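Local coordinates for putative HpcE protein (Mycolicibacterium smegmatis, PDB 6V77), which is of unknown function but belongs to the FAH family of beta-rich proteins and carries a zinc ion on acidic side chains, at residues B[121-126]-B[236-241]; B[70-75]-B[96-101]; B[193-198]-B[209-214]; B[101-106]-B[175-180]. All blocks are in the same frame, centred on the assembly; numbering follows the deposited sequence. Where two conformers were deposited one is given.

In the fold
Contacts 1, 2 and 4 belong to one large mixed sheet, and contact 3 to a second sheet of five strands. Strand 236-238 lies between strands 118-128 and 72-76, so contacts 1 and 2 adjoin, with centres about 10 Å apart. Contact 4 lies about 12 Å from contact 1 and about 11 Å from contact 2, centre to centre, and shares Val-101 with contact 2. Contact 3 sits about 11 Å from contact 1, centre to centre, and packs on Val-122, Leu-124 and Thr-239 of it. Along the chain contact 2 closes first. Contact 4 then crosses contact 1, and contact 3 falls between the two segments of contact 1. Distant parts of the chain thus meet around the zinc site in contact 1.

Contact 1: residues B[121-126]-B[236-241]; sequences EVELVV and VIFTGT. With ZN (zinc ion), chain L.
Thr-241, Glu-123 and Val-126 bury the most surface where residues 121-126 run antiparallel to residues 236-241. Thr-241 meets Glu-121 and Val-122. Its OG1 lies anti to the backbone N (chi1 -163°) and donates a hydrogen bond of 2.7 Å to Val-122 O. Gln-207 is a further partner of this hydroxyl. The methyl CG2 of Thr-241 packs 3.5 Å from Glu-121 CD, and the two side chains cross at about a right angle.

Glu-123 reaches over with an extended chain and divides its carboxylate. OE2 binds the zinc ion at 2.2 Å. OE1 of Glu-123 accepts the N-H of Gly-240 at 2.8 Å, from well above the carboxylate plane, and lies at the edge of the Phe-238 ring. These two bonds fix the rotation of the group. Glu-121 OE1, Asp-152 and a water also bind the zinc, and Arg-156 forms a salt bridge with Glu-121 OE2. Such an acidic metal site fits the FAH family.

Val-126 pairs with Ile-237 through two backbone hydrogen bonds. Its CG2 touches Thr-239 CG2 at 3.8 Å. Beside it, Leu-124 O takes two donors, Thr-239 N and Thr-239 OG1, the latter at 2.7 Å. Val-125 CG2 lies over a face of the Phe-238 ring in a CH-pi contact.

Strand 144-155 pairs with strand 118-128, and strand 72-76 with strand 236-238. Helix 218-226 packs on Leu-124, Val-126 and Ile-237, while strand 177-185 meets Val-125 and Phe-238.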
loop_
_atom_site.group_PDB
_atom_site.type_symbol
_atom_site.label_atom_id
_atom_site.label_comp_id
_atom_site.label_asym_id
_atom_site.label_seq_id
_atom_site.Cartn_x
_atom_site.Cartn_y
_atom_site.Cartn_z
ATOM N N GLU B 121 -19.207 2.085 -5.278
ATOM C CA GLU B 121 -18.634 1.166 -6.276
ATOM C C GLU B 121 -18.623 -0.245 -5.667
ATOM O O GLU B 121 -17.678 -0.583 -4.950
ATOM C CB GLU B 121 -17.210 1.585 -6.674
ATOM C CG GLU B 121 -17.046 2.973 -7.339
ATOM C CD GLU B 121 -15.727 3.143 -8.092
ATOM O OE1 GLU B 121 -14.811 2.328 -7.867
ATOM O OE2 GLU B 121 -15.606 4.064 -8.922
ATOM N N VAL B 122 -19.636 -1.070 -5.962
ATOM C CA VAL B 122 -19.580 -2.464 -5.501
ATOM C C VAL B 122 -18.473 -3.189 -6.251
ATOM O O VAL B 122 -18.299 -3.003 -7.462
ATOM C CB VAL B 122 -20.924 -3.202 -5.685
ATOM C CG1 VAL B 122 -21.416 -3.169 -7.136
ATOM C CG2 VAL B 122 -20.803 -4.671 -5.232
ATOM N N GLU B 123 -17.696 -4.013 -5.535
ATOM C CA GLU B 123 -16.634 -4.756 -6.205
ATOM C C GLU B 123 -16.484 -6.150 -5.620
ATOM O O GLU B 123 -16.704 -6.372 -4.425
ATOM C CB GLU B 123 -15.280 -4.044 -6.102
ATOM C CG GLU B 123 -15.349 -2.580 -6.511
ATOM C CD GLU B 123 -14.043 -2.021 -6.998
ATOM O OE1 GLU B 123 -13.009 -2.719 -6.958
ATOM O OE2 GLU B 123 -14.080 -0.871 -7.446
ATOM N N LEU B 124 -16.091 -7.087 -6.483
ATOM C CA LEU B 124 -15.584 -8.369 -6.015
ATOM C C LEU B 124 -14.188 -8.159 -5.451
ATOM O O LEU B 124 -13.336 -7.538 -6.100
ATOM C CB LEU B 124 -15.539 -9.384 -7.156
ATOM C CG LEU B 124 -14.907 -10.735 -6.793
ATOM C CD1 LEU B 124 -15.811 -11.481 -5.845
ATOM C CD2 LEU B 124 -14.679 -11.557 -8.059
ATOM N N VAL B 125 -13.962 -8.640 -4.232
ATOM C CA VAL B 125 -12.660 -8.567 -3.572
ATOM C C VAL B 125 -12.050 -9.959 -3.584
ATOM O O VAL B 125 -12.737 -10.943 -3.287
ATOM C CB VAL B 125 -12.795 -8.031 -2.135
ATOM C CG1 VAL B 125 -11.442 -8.053 -1.423
ATOM C CG2 VAL B 125 -13.321 -6.608 -2.158
ATOM N N VAL B 126 -10.765 -10.031 -3.936
ATOM C CA VAL B 126 -9.992 -11.264 -4.011
ATOM C C VAL B 126 -8.894 -11.192 -2.959
ATOM O O VAL B 126 -8.224 -10.160 -2.829
ATOM C CB VAL B 126 -9.394 -11.459 -5.418
ATOM C CG1 VAL B 126 -8.419 -12.680 -5.443
ATOM C CG2 VAL B 126 -10.524 -11.626 -6.450
ATOM N N VAL B 236 -4.790 -8.092 -1.097
ATOM C CA VAL B 236 -6.181 -7.806 -1.441
ATOM C C VAL B 236 -6.232 -7.176 -2.826
ATOM O O VAL B 236 -5.446 -6.266 -3.126
ATOM C CB VAL B 236 -6.823 -6.874 -0.392
ATOM C CG1 VAL B 236 -8.124 -6.229 -0.939
ATOM C CG2 VAL B 236 -7.116 -7.656 0.872
ATOM N N ILE B 237 -7.159 -7.652 -3.663
ATOM C CA ILE B 237 -7.430 -7.039 -4.965
ATOM C C ILE B 237 -8.888 -6.602 -5.002
ATOM O O ILE B 237 -9.793 -7.439 -4.878
ATOM C CB ILE B 237 -7.148 -7.994 -6.135
ATOM C CG1 ILE B 237 -5.727 -8.538 -6.072
ATOM C CG2 ILE B 237 -7.335 -7.255 -7.462
ATOM C CD1 ILE B 237 -5.508 -9.615 -7.146
ATOM N N PHE B 238 -9.108 -5.291 -5.161
ATOM C CA PHE B 238 -10.415 -4.731 -5.498
ATOM C C PHE B 238 -10.532 -4.774 -7.020
ATOM O O PHE B 238 -9.815 -4.045 -7.707
ATOM C CB PHE B 238 -10.496 -3.296 -4.984
ATOM C CG PHE B 238 -10.848 -3.184 -3.531
ATOM C CD1 PHE B 238 -12.195 -2.999 -3.155
ATOM C CD2 PHE B 238 -9.873 -3.225 -2.546
ATOM C CE1 PHE B 238 -12.539 -2.879 -1.815
ATOM C CE2 PHE B 238 -10.214 -3.105 -1.210
ATOM C CZ PHE B 238 -11.546 -2.938 -0.847
ATOM N N THR B 239 -11.402 -5.646 -7.554
ATOM C CA THR B 239 -11.290 -6.022 -8.967
ATOM C C THR B 239 -11.947 -5.036 -9.923
ATOM O O THR B 239 -11.835 -5.224 -11.145
ATOM C CB THR B 239 -11.873 -7.422 -9.223
ATOM O OG1 THR B 239 -13.259 -7.468 -8.834
ATOM C CG2 THR B 239 -11.070 -8.488 -8.465
ATOM N N GLY B 240 -12.607 -3.998 -9.409
ATOM C CA GLY B 240 -13.272 -3.023 -10.259
ATOM C C GLY B 240 -14.775 -3.009 -10.058
ATOM O O GLY B 240 -15.326 -3.948 -9.481
ATOM N N THR B 241 -15.445 -1.939 -10.509
ATOM C CA THR B 241 -16.883 -1.818 -10.302
ATOM C C THR B 241 -17.642 -1.724 -11.625
ATOM O O THR B 241 -17.156 -1.115 -12.586
ATOM C CB THR B 241 -17.229 -0.581 -9.446
ATOM O OG1 THR B 241 -18.560 -0.714 -8.946
ATOM C CG2 THR B 241 -17.121 0.713 -10.235
HETATM ZN ZN ZN L . -13.048 0.951 -8.019
HETATM O O HOH W 1 -11.339 -0.339 -7.834
HETATM O O HOH W 2 -15.720 -6.655 -9.421
#

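Contact 2: residues B[70-75]-B[96-101]; sequences RQVFAV and IFTKFV
Ala-74 and Phe-97 form an antiparallel hydrogen-bonded pair, with two nearly straight N-H...O bonds, and Val-75 and Ile-96 make the next, non-hydrogen-bonded pair. Beyond Phe-97 the side chain of Thr-98 takes over. Its OG1 donates to Val-72 O at 2.7 Å, while its backbone N bonds to Ser-168. A water also joins Thr-98 OG1 to Val-72 N. Val-72 CG1 packs 3.5 Å from Lys-99 O.

The ring of Phe-97 folds back over Ala-74, because CG stands between the backbone N and the carbonyl carbon (chi1 46°). Ala-74 O lies above the centre of one ring face, and Ala-74 CB is 3.3 Å from Phe-97 CE1. In the fold, strand 95-97 flanks strand 72-76, which runs parallel to strand 236-238 in the large mixed sheet. On the opposite face of the sheet from Ala-74 and Phe-97, Val-75 CG2 meets Ile-96 CD1 at 3.7 Å, the two side chains side by side and pointing the same way.

Lys-99 lays its CD 3.9 Å from Ala-74 CB. Its NZ then makes a salt bridge to Asp-152, a zinc ligand, which makes Lys-99 a second-shell residue of the metal site. Phe-73 and Phe-100 each meet the other residue's ring on the second subunit.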
loop_
_atom_site.group_PDB
_atom_site.type_symbol
_atom_site.label_atom_id
_atom_site.label_comp_id
_atom_site.label_asym_id
_atom_site.label_seq_id
_atom_site.Cartn_x
_atom_site.Cartn_y
_atom_site.Cartn_z
ATOM N N ARG B 70 -0.420 -6.807 3.052
ATOM C CA ARG B 70 0.838 -6.129 2.746
ATOM C C ARG B 70 0.699 -5.199 1.546
ATOM O O ARG B 70 1.312 -4.123 1.515
ATOM C CB ARG B 70 1.925 -7.176 2.514
ATOM C CG ARG B 70 2.263 -7.874 3.813
ATOM C CD ARG B 70 2.971 -9.200 3.585
ATOM N NE ARG B 70 4.388 -9.006 3.364
ATOM C CZ ARG B 70 5.270 -10.008 3.320
ATOM N NH1 ARG B 70 4.865 -11.264 3.489
ATOM N NH2 ARG B 70 6.555 -9.758 3.113
ATOM N N GLN B 71 -0.073 -5.613 0.537
ATOM C CA GLN B 71 -0.285 -4.829 -0.669
ATOM C C GLN B 71 -1.769 -4.870 -0.984
ATOM O O GLN B 71 -2.392 -5.925 -0.842
ATOM C CB GLN B 71 0.504 -5.391 -1.860
ATOM C CG GLN B 71 2.013 -5.372 -1.610
ATOM C CD GLN B 71 2.817 -6.076 -2.699
ATOM O OE1 GLN B 71 3.818 -5.527 -3.185
ATOM N NE2 GLN B 71 2.394 -7.283 -3.089
ATOM N N VAL B 72 -2.316 -3.726 -1.398
ATOM C CA VAL B 72 -3.712 -3.612 -1.839
ATOM C C VAL B 72 -3.688 -3.118 -3.270
ATOM O O VAL B 72 -3.165 -2.027 -3.548
ATOM C CB VAL B 72 -4.507 -2.627 -0.970
ATOM C CG1 VAL B 72 -5.930 -2.453 -1.532
ATOM C CG2 VAL B 72 -4.519 -3.068 0.487
ATOM N N PHE B 73 -4.293 -3.873 -4.165
ATOM C CA PHE B 73 -4.386 -3.476 -5.562
ATOM C C PHE B 73 -5.821 -3.111 -5.870
ATOM O O PHE B 73 -6.720 -3.938 -5.703
ATOM C CB PHE B 73 -3.913 -4.604 -6.467
ATOM C CG PHE B 73 -2.532 -5.023 -6.149
ATOM C CD1 PHE B 73 -1.455 -4.297 -6.623
ATOM C CD2 PHE B 73 -2.306 -6.092 -5.292
ATOM C CE1 PHE B 73 -0.139 -4.653 -6.310
ATOM C CE2 PHE B 73 -0.975 -6.479 -4.977
ATOM C CZ PHE B 73 0.100 -5.739 -5.466
ATOM N N ALA B 74 -6.036 -1.895 -6.332
ATOM C CA ALA B 74 -7.386 -1.475 -6.706
ATOM C C ALA B 74 -7.395 -1.195 -8.198
ATOM O O ALA B 74 -6.491 -0.527 -8.712
ATOM C CB ALA B 74 -7.822 -0.254 -5.906
ATOM N N VAL B 75 -8.407 -1.708 -8.886
ATOM C CA VAL B 75 -8.461 -1.708 -10.337
ATOM C C VAL B 75 -9.514 -0.696 -10.767
ATOM O O VAL B 75 -10.641 -0.715 -10.256
ATOM C CB VAL B 75 -8.785 -3.113 -10.865
ATOM C CG1 VAL B 75 -8.889 -3.114 -12.382
ATOM C CG2 VAL B 75 -7.714 -4.124 -10.367
ATOM N N ILE B 96 -4.221 0.457 -12.362
ATOM C CA ILE B 96 -3.917 -0.037 -11.020
ATOM C C ILE B 96 -3.585 1.128 -10.089
ATOM O O ILE B 96 -2.713 1.954 -10.392
ATOM C CB ILE B 96 -2.763 -1.060 -11.037
ATOM C CG1 ILE B 96 -3.109 -2.258 -11.954
ATOM C CG2 ILE B 96 -2.439 -1.492 -9.609
ATOM C CD1 ILE B 96 -4.346 -3.069 -11.531
ATOM N N PHE B 97 -4.251 1.161 -8.936
ATOM C CA PHE B 97 -3.914 2.095 -7.868
ATOM C C PHE B 97 -4.067 1.344 -6.551
ATOM O O PHE B 97 -4.123 0.111 -6.518
ATOM C CB PHE B 97 -4.765 3.375 -7.942
ATOM C CG PHE B 97 -6.216 3.120 -8.152
ATOM C CD1 PHE B 97 -7.065 2.978 -7.073
ATOM C CD2 PHE B 97 -6.742 3.028 -9.430
ATOM C CE1 PHE B 97 -8.425 2.734 -7.270
ATOM C CE2 PHE B 97 -8.099 2.773 -9.629
ATOM C CZ PHE B 97 -8.935 2.628 -8.556
ATOM N N THR B 98 -4.085 2.064 -5.438
ATOM C CA THR B 98 -4.192 1.358 -4.169
ATOM C C THR B 98 -5.279 2.010 -3.327
ATOM O O THR B 98 -5.782 3.093 -3.640
ATOM C CB THR B 98 -2.841 1.322 -3.413
ATOM O OG1 THR B 98 -2.910 0.335 -2.368
ATOM C CG2 THR B 98 -2.507 2.704 -2.815
ATOM N N LYS B 99 -5.682 1.303 -2.284
ATOM C CA LYS B 99 -6.530 1.854 -1.234
ATOM C C LYS B 99 -5.760 1.605 0.056
ATOM O O LYS B 99 -5.515 0.447 0.416
ATOM C CB LYS B 99 -7.915 1.197 -1.249
ATOM C CG LYS B 99 -8.768 1.658 -2.446
ATOM C CD LYS B 99 -9.946 0.711 -2.782
ATOM C CE LYS B 99 -11.061 0.788 -1.754
ATOM N NZ LYS B 99 -11.616 2.159 -1.571
ATOM N N PHE B 100 -5.315 2.682 0.704
ATOM C CA PHE B 100 -4.355 2.521 1.797
ATOM C C PHE B 100 -4.977 1.737 2.947
ATOM O O PHE B 100 -6.180 1.835 3.201
ATOM C CB PHE B 100 -3.850 3.893 2.253
ATOM C CG PHE B 100 -2.974 4.573 1.219
ATOM C CD1 PHE B 100 -1.679 4.088 0.974
ATOM C CD2 PHE B 100 -3.446 5.627 0.456
ATOM C CE1 PHE B 100 -0.873 4.680 0.019
ATOM C CE2 PHE B 100 -2.639 6.231 -0.505
ATOM C CZ PHE B 100 -1.348 5.748 -0.722
ATOM N N VAL B 101 -4.153 0.913 3.610
ATOM C CA VAL B 101 -4.683 -0.071 4.550
ATOM C C VAL B 101 -5.417 0.566 5.732
ATOM O O VAL B 101 -6.328 -0.056 6.291
ATOM C CB VAL B 101 -3.550 -1.025 5.022
ATOM C CG1 VAL B 101 -2.632 -0.380 6.061
ATOM C CG2 VAL B 101 -4.127 -2.328 5.536
HETATM O O HOH W 3 -0.728 -1.351 -0.989
#

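Contact 3: residues B[193-198]-B[209-214]; sequences DDLELG and SRTSQL
Asp-194 OD1 accepts two hydrogen bonds of 2.8 Å, one from Arg-210 NE and one from Ser-212 OG. The donors come from opposite faces of the carboxylate plane. The Arg-210 bond is a salt bridge and lies in the guanidinium plane, with an N-H...O angle of 163°. Arg-210 NH1 adds a longer bond of 3.2 Å to Asp-194 O. This grip is that of one of two conformers of Arg-210, so it is less certain than the rest. Over one guanidinium face lies Glu-196 CB.

Next, Thr-211 clasps Leu-195 twice. Its backbone N donates to Leu-195 O at 2.7 Å. Its OG1 stands between the backbone N and the carbonyl carbon (chi1 64°), where it accepts from Leu-195 N at 2.9 Å. Leu-197 and Ser-209 then form an antiparallel hydrogen-bonded pair. Leu-197 CD2 lies over the Ser-209 backbone and 4.1 Å from Thr-211 CG2.

The segments close the open end of the beta hairpin of strands 196-201 and 204-210, the latter outermost in the five-stranded sheet within this chain. Strand 260-265 flanks strand 196-201. Leu-195 and Leu-197 pack on Leu-124 and Val-122 of strand 118-128.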
loop_
_atom_site.group_PDB
_atom_site.type_symbol
_atom_site.label_atom_id
_atom_site.label_comp_id
_atom_site.label_asym_id
_atom_site.label_seq_id
_atom_site.Cartn_x
_atom_site.Cartn_y
_atom_site.Cartn_z
ATOM N N ASP B 193 -15.711 -17.047 -12.174
ATOM C CA ASP B 193 -15.585 -15.928 -13.097
ATOM C C ASP B 193 -16.931 -15.332 -13.472
ATOM O O ASP B 193 -17.001 -14.522 -14.405
ATOM C CB ASP B 193 -14.847 -16.363 -14.362
ATOM C CG ASP B 193 -13.399 -16.725 -14.093
ATOM O OD1 ASP B 193 -12.687 -15.914 -13.447
ATOM O OD2 ASP B 193 -12.981 -17.833 -14.501
ATOM N N ASP B 194 -17.999 -15.685 -12.751
ATOM C CA ASP B 194 -19.325 -15.227 -13.191
ATOM C C ASP B 194 -20.214 -15.125 -11.952
ATOM O O ASP B 194 -21.060 -15.986 -11.705
ATOM C CB ASP B 194 -19.917 -16.177 -14.236
ATOM C CG ASP B 194 -21.234 -15.684 -14.796
ATOM O OD1 ASP B 194 -21.521 -14.472 -14.668
ATOM O OD2 ASP B 194 -21.978 -16.517 -15.353
ATOM N N LEU B 195 -20.026 -14.039 -11.182
ATOM C CA LEU B 195 -20.772 -13.792 -9.954
ATOM C C LEU B 195 -21.642 -12.545 -10.106
ATOM O O LEU B 195 -21.176 -11.522 -10.607
ATOM C CB LEU B 195 -19.821 -13.598 -8.770
ATOM C CG LEU B 195 -18.788 -14.725 -8.608
ATOM C CD1 LEU B 195 -17.774 -14.295 -7.567
ATOM C CD2 LEU B 195 -19.515 -15.987 -8.199
ATOM N N GLU B 196 -22.891 -12.626 -9.650
ATOM C CA GLU B 196 -23.797 -11.476 -9.690
ATOM C C GLU B 196 -23.487 -10.516 -8.544
ATOM O O GLU B 196 -23.371 -10.937 -7.389
ATOM C CB GLU B 196 -25.249 -11.957 -9.600
ATOM C CG GLU B 196 -26.308 -10.830 -9.650
ATOM C CD GLU B 196 -27.704 -11.376 -9.445
ATOM O OE1 GLU B 196 -27.942 -12.032 -8.412
ATOM O OE2 GLU B 196 -28.569 -11.173 -10.322
ATOM N N LEU B 197 -23.354 -9.223 -8.858
ATOM C CA LEU B 197 -23.046 -8.215 -7.836
ATOM C C LEU B 197 -23.877 -6.958 -8.080
ATOM O O LEU B 197 -24.314 -6.685 -9.201
ATOM C CB LEU B 197 -21.539 -7.872 -7.773
ATOM C CG LEU B 197 -20.870 -6.987 -8.825
ATOM C CD1 LEU B 197 -19.406 -6.748 -8.450
ATOM C CD2 LEU B 197 -20.995 -7.585 -10.238
ATOM N N GLY B 198 -24.124 -6.214 -7.012
ATOM C CA GLY B 198 -24.917 -5.010 -7.176
ATOM C C GLY B 198 -24.928 -4.180 -5.912
ATOM O O GLY B 198 -24.294 -4.515 -4.909
ATOM N N SER B 209 -24.820 -6.201 -12.034
ATOM C CA SER B 209 -24.113 -6.791 -13.159
ATOM C C SER B 209 -23.624 -8.179 -12.740
ATOM O O SER B 209 -24.040 -8.717 -11.709
ATOM C CB SER B 209 -22.961 -5.873 -13.594
ATOM O OG SER B 209 -22.440 -6.263 -14.848
ATOM N N ARG B 210 -22.750 -8.766 -13.549
ATOM C CA ARG B 210 -22.092 -10.026 -13.219
ATOM C C ARG B 210 -20.611 -9.891 -13.529
ATOM O O ARG B 210 -20.233 -9.208 -14.482
ATOM C CB ARG B 210 -22.684 -11.221 -14.003
ATOM C CG ARG B 210 -24.189 -11.468 -13.769
ATOM C CD ARG B 210 -24.649 -12.818 -14.361
ATOM N NE ARG B 210 -24.114 -13.955 -13.614
ATOM C CZ ARG B 210 -24.754 -14.568 -12.622
ATOM N NH1 ARG B 210 -24.177 -15.585 -11.986
ATOM N NH2 ARG B 210 -25.965 -14.160 -12.258
ATOM N N THR B 211 -19.767 -10.540 -12.712
ATOM C CA THR B 211 -18.328 -10.401 -12.937
ATOM C C THR B 211 -17.857 -11.055 -14.225
ATOM O O THR B 211 -16.674 -10.902 -14.575
ATOM C CB THR B 211 -17.522 -10.975 -11.774
ATOM O OG1 THR B 211 -17.750 -12.385 -11.687
ATOM C CG2 THR B 211 -17.913 -10.299 -10.468
ATOM N N SER B 212 -18.722 -11.797 -14.919
ATOM C CA SER B 212 -18.406 -12.221 -16.275
ATOM C C SER B 212 -18.239 -11.030 -17.217
ATOM O O SER B 212 -17.702 -11.198 -18.319
ATOM C CB SER B 212 -19.495 -13.171 -16.793
ATOM O OG SER B 212 -20.771 -12.579 -16.620
ATOM N N GLN B 213 -18.667 -9.833 -16.810
ATOM C CA GLN B 213 -18.443 -8.621 -17.587
ATOM C C GLN B 213 -17.117 -7.934 -17.266
ATOM O O GLN B 213 -16.880 -6.828 -17.759
ATOM C CB GLN B 213 -19.599 -7.619 -17.376
ATOM C CG GLN B 213 -20.945 -8.123 -17.883
ATOM C CD GLN B 213 -20.871 -8.561 -19.326
ATOM O OE1 GLN B 213 -21.132 -9.715 -19.646
ATOM N NE2 GLN B 213 -20.506 -7.643 -20.204
ATOM N N LEU B 214 -16.250 -8.534 -16.446
ATOM C CA LEU B 214 -14.947 -7.925 -16.212
ATOM C C LEU B 214 -14.171 -7.853 -17.526
ATOM O O LEU B 214 -14.134 -8.820 -18.292
ATOM C CB LEU B 214 -14.147 -8.737 -15.174
ATOM C CG LEU B 214 -14.558 -8.562 -13.708
ATOM C CD1 LEU B 214 -13.945 -9.686 -12.884
ATOM C CD2 LEU B 214 -14.057 -7.199 -13.171
HETATM O O HOH W 4 -14.697 -12.728 -15.349
#

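Contact 4: residues B[101-106]-B[175-180]; sequences VSSITG and GFSPIG
Ile-104 and Thr-105 pair in parallel with Ser-177 and Pro-178. The short strand 104-105 thereby joins strand 177-185 in the large mixed sheet of this FAH-family fold.

Three backbone hydrogen bonds carry the pairing. Ser-177 N donates to Ser-103 O at 3.1 Å, and Thr-105 N to Ser-177 O at 3.2 Å. Ile-179 N donates to Thr-105 O at 2.9 Å. The first two donors stand well above the planes of the carbonyls they meet. Pro-178 has no N-H to give, but its CA makes a C-H...O contact with Thr-105 O. Ile-104 CA makes another with Ser-177 O.

One bond runs between side chains. Ser-177 OG donates to Ser-103 OG at 2.7 Å. Ser-103 OG is bonded in turn to Phe-100 O, so the hydroxyls form a short chain.

Van der Waals contacts lie on both faces. On one, Ile-104 CG1 touches Ser-177 CB at 3.8 Å, and Ile-104 CG2 meets Ile-179 CD1. Phe-238 of strand 236-238 packs against Ser-177 and Ile-179. On the other face, Thr-105 CG2 rests on Gly-175 CA, and Pro-178 CB lies 3.5 Å from Gly-106 O.

Two waters bridge the segments at Gly-175. One links Ser-102 O to Gly-175 N. A second donates to Gly-175 O and to Thr-105 OG1, which itself donates to a lone pair of Gly-106 O at 2.7 Å.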
loop_
_atom_site.group_PDB
_atom_site.type_symbol
_atom_site.label_atom_id
_atom_site.label_comp_id
_atom_site.label_asym_id
_atom_site.label_seq_id
_atom_site.Cartn_x
_atom_site.Cartn_y
_atom_site.Cartn_z
ATOM N N VAL B 101 -4.153 0.913 3.610
ATOM C CA VAL B 101 -4.683 -0.071 4.550
ATOM C C VAL B 101 -5.417 0.566 5.732
ATOM O O VAL B 101 -6.328 -0.056 6.291
ATOM C CB VAL B 101 -3.550 -1.025 5.022
ATOM C CG1 VAL B 101 -2.632 -0.380 6.061
ATOM C CG2 VAL B 101 -4.127 -2.328 5.536
ATOM N N SER B 102 -5.093 1.809 6.099
ATOM C CA SER B 102 -5.808 2.452 7.193
ATOM C C SER B 102 -7.290 2.666 6.881
ATOM O O SER B 102 -8.053 2.905 7.814
ATOM C CB SER B 102 -5.195 3.812 7.566
ATOM O OG SER B 102 -5.121 4.678 6.448
ATOM N N SER B 103 -7.695 2.587 5.606
ATOM C CA SER B 103 -9.093 2.746 5.203
ATOM C C SER B 103 -9.865 1.439 5.200
ATOM O O SER B 103 -11.082 1.457 4.979
ATOM C CB SER B 103 -9.182 3.357 3.798
ATOM O OG SER B 103 -8.731 2.429 2.821
ATOM N N ILE B 104 -9.200 0.308 5.402
ATOM C CA ILE B 104 -9.878 -0.980 5.322
ATOM C C ILE B 104 -10.613 -1.229 6.630
ATOM O O ILE B 104 -10.053 -1.053 7.718
ATOM C CB ILE B 104 -8.875 -2.105 5.013
ATOM C CG1 ILE B 104 -8.423 -1.998 3.554
ATOM C CG2 ILE B 104 -9.500 -3.496 5.311
ATOM C CD1 ILE B 104 -7.369 -3.026 3.149
ATOM N N THR B 105 -11.877 -1.617 6.522
ATOM C CA THR B 105 -12.682 -1.999 7.671
ATOM C C THR B 105 -13.489 -3.231 7.291
ATOM O O THR B 105 -13.476 -3.678 6.141
ATOM C CB THR B 105 -13.644 -0.884 8.088
ATOM O OG1 THR B 105 -14.609 -0.730 7.050
ATOM C CG2 THR B 105 -12.898 0.451 8.292
ATOM N N GLY B 106 -14.218 -3.762 8.261
ATOM C CA GLY B 106 -15.267 -4.709 7.968
ATOM C C GLY B 106 -16.506 -3.950 7.523
ATOM O O GLY B 106 -16.451 -2.757 7.225
ATOM N N GLY B 175 -12.849 4.365 6.525
ATOM C CA GLY B 175 -13.963 3.500 6.208
ATOM C C GLY B 175 -14.300 3.402 4.742
ATOM O O GLY B 175 -15.341 2.827 4.408
ATOM N N PHE B 176 -13.460 3.935 3.859
ATOM C CA PHE B 176 -13.754 3.853 2.430
ATOM C C PHE B 176 -13.435 2.502 1.792
ATOM O O PHE B 176 -13.704 2.340 0.596
ATOM C CB PHE B 176 -13.028 4.970 1.664
ATOM C CG PHE B 176 -13.825 6.273 1.564
ATOM C CD1 PHE B 176 -14.762 6.619 2.540
ATOM C CD2 PHE B 176 -13.624 7.149 0.499
ATOM C CE1 PHE B 176 -15.489 7.818 2.461
ATOM C CE2 PHE B 176 -14.345 8.371 0.412
ATOM C CZ PHE B 176 -15.290 8.685 1.386
ATOM N N SER B 177 -12.908 1.521 2.530
ATOM C CA SER B 177 -12.599 0.202 1.972
ATOM C C SER B 177 -13.178 -0.910 2.836
ATOM O O SER B 177 -12.440 -1.745 3.370
ATOM C CB SER B 177 -11.085 0.029 1.815
ATOM O OG SER B 177 -10.548 1.194 1.213
ATOM N N PRO B 178 -14.501 -0.972 2.982
ATOM C CA PRO B 178 -15.084 -2.090 3.725
ATOM C C PRO B 178 -15.020 -3.371 2.909
ATOM O O PRO B 178 -15.252 -3.371 1.696
ATOM C CB PRO B 178 -16.539 -1.647 3.953
ATOM C CG PRO B 178 -16.853 -0.842 2.714
ATOM C CD PRO B 178 -15.540 -0.085 2.409
ATOM N N ILE B 179 -14.707 -4.472 3.594
ATOM C CA ILE B 179 -14.632 -5.797 2.992
ATOM C C ILE B 179 -15.332 -6.762 3.929
ATOM O O ILE B 179 -15.088 -6.726 5.138
ATOM C CB ILE B 179 -13.171 -6.264 2.782
ATOM C CG1 ILE B 179 -12.358 -5.222 2.012
ATOM C CG2 ILE B 179 -13.150 -7.645 2.076
ATOM C CD1 ILE B 179 -10.848 -5.524 1.990
ATOM N N GLY B 180 -16.181 -7.633 3.384
ATOM C CA GLY B 180 -16.851 -8.619 4.199
ATOM C C GLY B 180 -18.239 -8.946 3.700
ATOM O O GLY B 180 -18.611 -8.592 2.577
HETATM O O HOH W 5 -10.768 3.357 8.156
HETATM O O HOH W 6 -16.472 1.344 6.404
#